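PDB 1PXZ: pectate lyase 1, which has low pectate lyase activity, cleaving (1->4)-alpha-D-galacturonan by calcium-dependent elimination, and is the major allergen of mountain cedar pollen. Local coordinates for residues 153-166 / 176-190. Numbering follows the deposited sequence.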
loop_
_atom_site.group_PDB
_atom_site.type_symbol
_atom_site.label_atom_id
_atom_site.label_comp_id
_atom_site.label_asym_id
_atom_site.label_seq_id
_atom_site.Cartn_x
_atom_site.Cartn_y
_atom_site.Cartn_z
ATOM N N ILE A 153 -5.730 2.203 -4.890
ATOM C CA ILE A 153 -5.635 0.755 -4.713
ATOM C C ILE A 153 -6.624 0.332 -3.651
ATOM O O ILE A 153 -6.565 0.892 -2.542
ATOM C CB ILE A 153 -4.203 0.372 -4.294
ATOM C CG1 ILE A 153 -3.132 0.676 -5.343
ATOM C CG2 ILE A 153 -4.164 -1.097 -3.883
ATOM C CD1 ILE A 153 -1.705 0.477 -4.881
ATOM N N THR A 154 -7.509 -0.600 -3.976
ATOM C CA THR A 154 -8.501 -1.004 -2.965
ATOM C C THR A 154 -8.414 -2.501 -2.718
ATOM O O THR A 154 -8.405 -3.225 -3.717
ATOM C CB THR A 154 -9.930 -0.654 -3.412
ATOM O OG1 THR A 154 -10.051 0.765 -3.528
ATOM C CG2 THR A 154 -10.942 -1.104 -2.367
ATOM N N MET A 155 -8.350 -2.938 -1.465
ATOM C CA MET A 155 -8.287 -4.373 -1.173
ATOM C C MET A 155 -9.428 -4.752 -0.231
ATOM O O MET A 155 -9.559 -4.139 0.835
ATOM C CB MET A 155 -6.944 -4.780 -0.560
ATOM C CG MET A 155 -5.780 -4.713 -1.553
ATOM S SD MET A 155 -4.184 -4.833 -0.680
ATOM C CE MET A 155 -4.069 -3.090 -0.237
ATOM N N ARG A 156 -10.239 -5.728 -0.644
ATOM C CA ARG A 156 -11.351 -6.218 0.165
ATOM C C ARG A 156 -11.191 -7.725 0.324
ATOM O O ARG A 156 -11.181 -8.440 -0.684
ATOM C CB ARG A 156 -12.685 -5.886 -0.484
ATOM C CG ARG A 156 -13.914 -6.269 0.307
ATOM C CD ARG A 156 -15.177 -5.882 -0.443
ATOM N NE ARG A 156 -16.128 -6.927 -0.728
ATOM C CZ ARG A 156 -16.121 -8.240 -0.697
ATOM N NH1 ARG A 156 -15.065 -8.957 -0.335
ATOM N NH2 ARG A 156 -17.224 -8.906 -1.046
ATOM N N ASN A 157 -11.039 -8.196 1.556
ATOM C CA ASN A 157 -10.871 -9.635 1.732
ATOM C C ASN A 157 -9.699 -10.180 0.928
ATOM O O ASN A 157 -9.844 -11.194 0.250
ATOM C CB ASN A 157 -12.153 -10.349 1.284
ATOM C CG ASN A 157 -12.480 -11.485 2.241
ATOM O OD1 ASN A 157 -13.646 -11.743 2.500
ATOM N ND2 ASN A 157 -11.435 -12.125 2.754
ATOM N N VAL A 158 -8.554 -9.508 1.015
ATOM C CA VAL A 158 -7.329 -9.920 0.337
ATOM C C VAL A 158 -6.279 -10.470 1.281
ATOM O O VAL A 158 -6.071 -9.930 2.378
ATOM C CB VAL A 158 -6.723 -8.698 -0.410
ATOM C CG1 VAL A 158 -5.364 -9.058 -0.974
ATOM C CG2 VAL A 158 -7.696 -8.244 -1.485
ATOM N N THR A 159 -5.570 -11.543 0.915
ATOM C CA THR A 159 -4.460 -11.957 1.787
ATOM C C THR A 159 -3.200 -12.127 0.958
ATOM O O THR A 159 -3.223 -12.478 -0.233
ATOM C CB THR A 159 -4.744 -13.252 2.574
ATOM O OG1 THR A 159 -4.816 -14.337 1.637
ATOM C CG2 THR A 159 -6.084 -13.212 3.287
ATOM N N ASN A 160 -2.062 -11.850 1.579
ATOM C CA ASN A 160 -0.784 -12.055 0.906
ATOM C C ASN A 160 -0.698 -11.088 -0.267
ATOM O O ASN A 160 -0.788 -11.498 -1.417
ATOM C CB ASN A 160 -0.632 -13.501 0.418
ATOM C CG ASN A 160 -0.477 -14.442 1.601
ATOM O OD1 ASN A 160 0.230 -14.103 2.550
ATOM N ND2 ASN A 160 -1.127 -15.590 1.546
ATOM N N ALA A 161 -0.530 -9.807 0.036
ATOM C CA ALA A 161 -0.385 -8.844 -1.056
ATOM C C ALA A 161 0.761 -7.893 -0.743
ATOM O O ALA A 161 1.061 -7.667 0.436
ATOM C CB ALA A 161 -1.684 -8.081 -1.281
ATOM N N TRP A 162 1.394 -7.366 -1.783
ATOM C CA TRP A 162 2.592 -6.548 -1.602
ATOM C C TRP A 162 2.468 -5.342 -2.537
ATOM O O TRP A 162 2.403 -5.550 -3.746
ATOM C CB TRP A 162 3.823 -7.378 -1.905
ATOM C CG TRP A 162 5.156 -6.750 -1.666
ATOM C CD1 TRP A 162 5.451 -5.674 -0.857
ATOM C CD2 TRP A 162 6.391 -7.173 -2.245
ATOM N NE1 TRP A 162 6.811 -5.420 -0.922
ATOM C CE2 TRP A 162 7.404 -6.326 -1.768
ATOM C CE3 TRP A 162 6.713 -8.209 -3.145
ATOM C CZ2 TRP A 162 8.735 -6.477 -2.153
ATOM C CZ3 TRP A 162 8.045 -8.349 -3.520
ATOM C CH2 TRP A 162 9.036 -7.499 -3.033
ATOM N N ILE A 163 2.425 -4.167 -1.937
ATOM C CA ILE A 163 2.365 -2.920 -2.725
ATOM C C ILE A 163 3.710 -2.224 -2.590
ATOM O O ILE A 163 4.000 -1.730 -1.494
ATOM C CB ILE A 163 1.187 -2.092 -2.220
ATOM C CG1 ILE A 163 -0.149 -2.863 -2.365
ATOM C CG2 ILE A 163 1.092 -0.720 -2.880
ATOM C CD1 ILE A 163 -1.204 -2.146 -1.537
ATOM N N ASP A 164 4.517 -2.194 -3.653
ATOM C CA ASP A 164 5.926 -1.841 -3.530
ATOM C C ASP A 164 6.422 -0.900 -4.617
ATOM O O ASP A 164 6.167 -1.153 -5.802
ATOM C CB ASP A 164 6.747 -3.143 -3.600
ATOM C CG ASP A 164 8.225 -2.968 -3.374
ATOM O OD1 ASP A 164 8.676 -2.598 -2.261
ATOM O OD2 ASP A 164 8.964 -3.208 -4.348
ATOM N N HIS A 165 7.151 0.140 -4.203
ATOM C CA HIS A 165 7.762 1.070 -5.143
ATOM C C HIS A 165 6.756 1.693 -6.103
ATOM O O HIS A 165 7.110 1.916 -7.270
ATOM C CB HIS A 165 8.860 0.338 -5.934
ATOM C CG HIS A 165 10.213 0.356 -5.261
ATOM N ND1 HIS A 165 10.943 1.503 -5.081
ATOM C CD2 HIS A 165 10.964 -0.630 -4.720
ATOM C CE1 HIS A 165 12.090 1.231 -4.466
ATOM N NE2 HIS A 165 12.133 -0.076 -4.228
ATOM N N ASN A 166 5.548 2.012 -5.664
ATOM C CA ASN A 166 4.656 2.809 -6.513
ATOM C C ASN A 166 4.730 4.279 -6.170
ATOM O O ASN A 166 5.067 4.627 -5.044
ATOM C CB ASN A 166 3.214 2.336 -6.337
ATOM C CG ASN A 166 3.185 0.843 -6.663
ATOM O OD1 ASN A 166 3.353 0.498 -7.834
ATOM N ND2 ASN A 166 3.015 0.009 -5.663
ATOM N N ILE A 176 -4.560 4.140 -0.585
ATOM C CA ILE A 176 -4.639 2.692 -0.375
ATOM C C ILE A 176 -5.757 2.408 0.613
ATOM O O ILE A 176 -5.765 3.005 1.701
ATOM C CB ILE A 176 -3.313 2.146 0.153
ATOM C CG1 ILE A 176 -2.173 2.265 -0.862
ATOM C CG2 ILE A 176 -3.460 0.703 0.635
ATOM C CD1 ILE A 176 -0.839 1.817 -0.296
ATOM N N ASP A 177 -6.703 1.553 0.266
ATOM C CA ASP A 177 -7.804 1.222 1.184
ATOM C C ASP A 177 -7.744 -0.269 1.461
ATOM O O ASP A 177 -7.775 -1.072 0.523
ATOM C CB ASP A 177 -9.101 1.672 0.543
ATOM C CG ASP A 177 -10.262 2.079 1.406
ATOM O OD1 ASP A 177 -10.370 3.264 1.794
ATOM O OD2 ASP A 177 -11.123 1.221 1.712
ATOM N N VAL A 178 -7.629 -0.672 2.725
ATOM C CA VAL A 178 -7.533 -2.098 3.060
ATOM C C VAL A 178 -8.672 -2.422 4.007
ATOM O O VAL A 178 -8.773 -1.802 5.068
ATOM C CB VAL A 178 -6.173 -2.407 3.684
ATOM C CG1 VAL A 178 -6.043 -3.879 4.075
ATOM C CG2 VAL A 178 -5.049 -2.037 2.726
ATOM N N THR A 179 -9.573 -3.318 3.651
ATOM C CA THR A 179 -10.767 -3.585 4.414
ATOM C C THR A 179 -11.196 -5.050 4.379
ATOM O O THR A 179 -10.681 -5.861 3.615
ATOM C CB THR A 179 -11.994 -2.814 3.863
ATOM O OG1 THR A 179 -12.240 -3.289 2.529
ATOM C CG2 THR A 179 -11.762 -1.324 3.747
ATOM N N LEU A 180 -12.189 -5.327 5.222
ATOM C CA LEU A 180 -12.917 -6.574 5.253
ATOM C C LEU A 180 -12.048 -7.808 5.390
ATOM O O LEU A 180 -12.071 -8.670 4.504
ATOM C CB LEU A 180 -13.755 -6.762 3.963
ATOM C CG LEU A 180 -14.751 -7.926 4.038
ATOM C CD1 LEU A 180 -15.766 -7.659 5.144
ATOM C CD2 LEU A 180 -15.462 -8.169 2.712
ATOM N N GLY A 181 -11.302 -7.940 6.482
ATOM C CA GLY A 181 -10.595 -9.193 6.674
ATOM C C GLY A 181 -9.329 -9.353 5.872
ATOM O O GLY A 181 -8.777 -10.444 5.745
ATOM N N SER A 182 -8.821 -8.257 5.308
ATOM C CA SER A 182 -7.547 -8.350 4.598
ATOM C C SER A 182 -6.409 -8.509 5.589
ATOM O O SER A 182 -6.454 -7.930 6.676
ATOM C CB SER A 182 -7.294 -7.100 3.740
ATOM O OG SER A 182 -8.341 -6.988 2.772
ATOM N N THR A 183 -5.405 -9.287 5.199
ATOM C CA THR A 183 -4.293 -9.434 6.147
ATOM C C THR A 183 -3.108 -10.006 5.400
ATOM O O THR A 183 -3.252 -10.405 4.230
ATOM C CB THR A 183 -4.759 -10.284 7.343
ATOM O OG1 THR A 183 -3.767 -10.227 8.375
ATOM C CG2 THR A 183 -4.928 -11.739 6.928
ATOM N N GLY A 184 -1.942 -10.010 6.021
ATOM C CA GLY A 184 -0.737 -10.540 5.392
ATOM C C GLY A 184 -0.316 -9.611 4.256
ATOM O O GLY A 184 -0.144 -10.075 3.140
ATOM N N ILE A 185 -0.176 -8.325 4.591
ATOM C CA ILE A 185 0.122 -7.315 3.568
ATOM C C ILE A 185 1.313 -6.467 3.938
ATOM O O ILE A 185 1.500 -6.042 5.071
ATOM C CB ILE A 185 -1.136 -6.444 3.374
ATOM C CG1 ILE A 185 -2.252 -7.311 2.736
ATOM C CG2 ILE A 185 -0.905 -5.180 2.576
ATOM C CD1 ILE A 185 -3.610 -6.685 2.953
ATOM N N THR A 186 2.157 -6.202 2.939
ATOM C CA THR A 186 3.256 -5.269 3.132
ATOM C C THR A 186 3.071 -4.118 2.153
ATOM O O THR A 186 2.777 -4.350 0.984
ATOM C CB THR A 186 4.619 -5.940 2.897
ATOM O OG1 THR A 186 4.879 -6.829 4.002
ATOM C CG2 THR A 186 5.795 -4.973 2.850
ATOM N N ILE A 187 3.256 -2.920 2.670
ATOM C CA ILE A 187 3.187 -1.716 1.828
ATOM C C ILE A 187 4.535 -1.050 1.968
ATOM O O ILE A 187 4.832 -0.490 3.033
ATOM C CB ILE A 187 2.025 -0.853 2.311
ATOM C CG1 ILE A 187 0.663 -1.548 2.103
ATOM C CG2 ILE A 187 2.056 0.540 1.698
ATOM C CD1 ILE A 187 -0.451 -0.964 2.957
ATOM N N SER A 188 5.356 -1.109 0.926
ATOM C CA SER A 188 6.761 -0.746 1.108
ATOM C C SER A 188 7.324 0.093 -0.034
ATOM O O SER A 188 6.876 -0.078 -1.171
ATOM C CB SER A 188 7.616 -2.029 1.233
ATOM O OG SER A 188 7.418 -2.894 0.119
ATOM N N ASN A 189 8.299 0.955 0.266
ATOM C CA ASN A 189 9.058 1.645 -0.768
ATOM C C ASN A 189 8.167 2.516 -1.655
ATOM O O ASN A 189 8.626 2.825 -2.758
ATOM C CB ASN A 189 9.783 0.640 -1.681
ATOM C CG ASN A 189 10.893 -0.123 -0.980
ATOM O OD1 ASN A 189 11.766 0.493 -0.368
ATOM N ND2 ASN A 189 10.876 -1.461 -1.086
ATOM N N ASN A 190 6.974 2.890 -1.239
ATOM C CA ASN A 190 6.127 3.740 -2.071
ATOM C C ASN A 190 6.373 5.228 -1.824
ATOM O O ASN A 190 6.875 5.574 -0.760
ATOM C CB ASN A 190 4.658 3.488 -1.749
ATOM C CG ASN A 190 4.295 2.019 -1.942
ATOM O OD1 ASN A 190 4.055 1.294 -0.969
ATOM N ND2 ASN A 190 4.255 1.620 -3.203
#
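Successive coils of a right-handed parallel beta-helix meet where 153-166 lies against 176-190. I153 to R156 pair with I176 to T179, and A161 to D164 with I185 to S188; in both pairs the strand axes run 4.8 Å apart and 3° from parallel. Between R156 and T159 the register slips by one, the turn of 176-190 being one residue longer: N157 faces L180 and G181, V158 then S182. S182 OG spans the slip: it accepts V158 N at 3.1 Å, nearly straight (176°), and donates to T179 O, which N157 N reaches from the other face of the carbonyl plane.

Inside the coil, M155, V178, I176, I163 and I185 belong to the stacked apolar interior of this pectate lyase fold. M155 bends at chi3 (-83°), bringing CE tightly to 3.3 Å from V178 CG2, while its SD passes I185 CD1. I163 and I176 lie on different faces of the beta-helix and meet tip to tip, I163 CG2 to I176 CD1 at 4.1 Å.

Outward, but buried under the N-terminal segment (I4 touches S188), S188 OG accepts W162 NE1 at 2.8 Å, near the ring plane, and donates to D164 OD1 at 2.7 Å on the anti side. N189 ND2 takes the syn lone pair of D164 OD1, also at 2.7 Å, and H119 binds OD2, fixing both carboxylate oxygens. N189 CB makes a CH-pi contact over the H165 ring, 3.4 Å from its centroid; D5 and G343 hold the imidazole nitrogens. D177 projects outward beside T154; with nearby D149 it probably binds calcium, as in related pectate lyases.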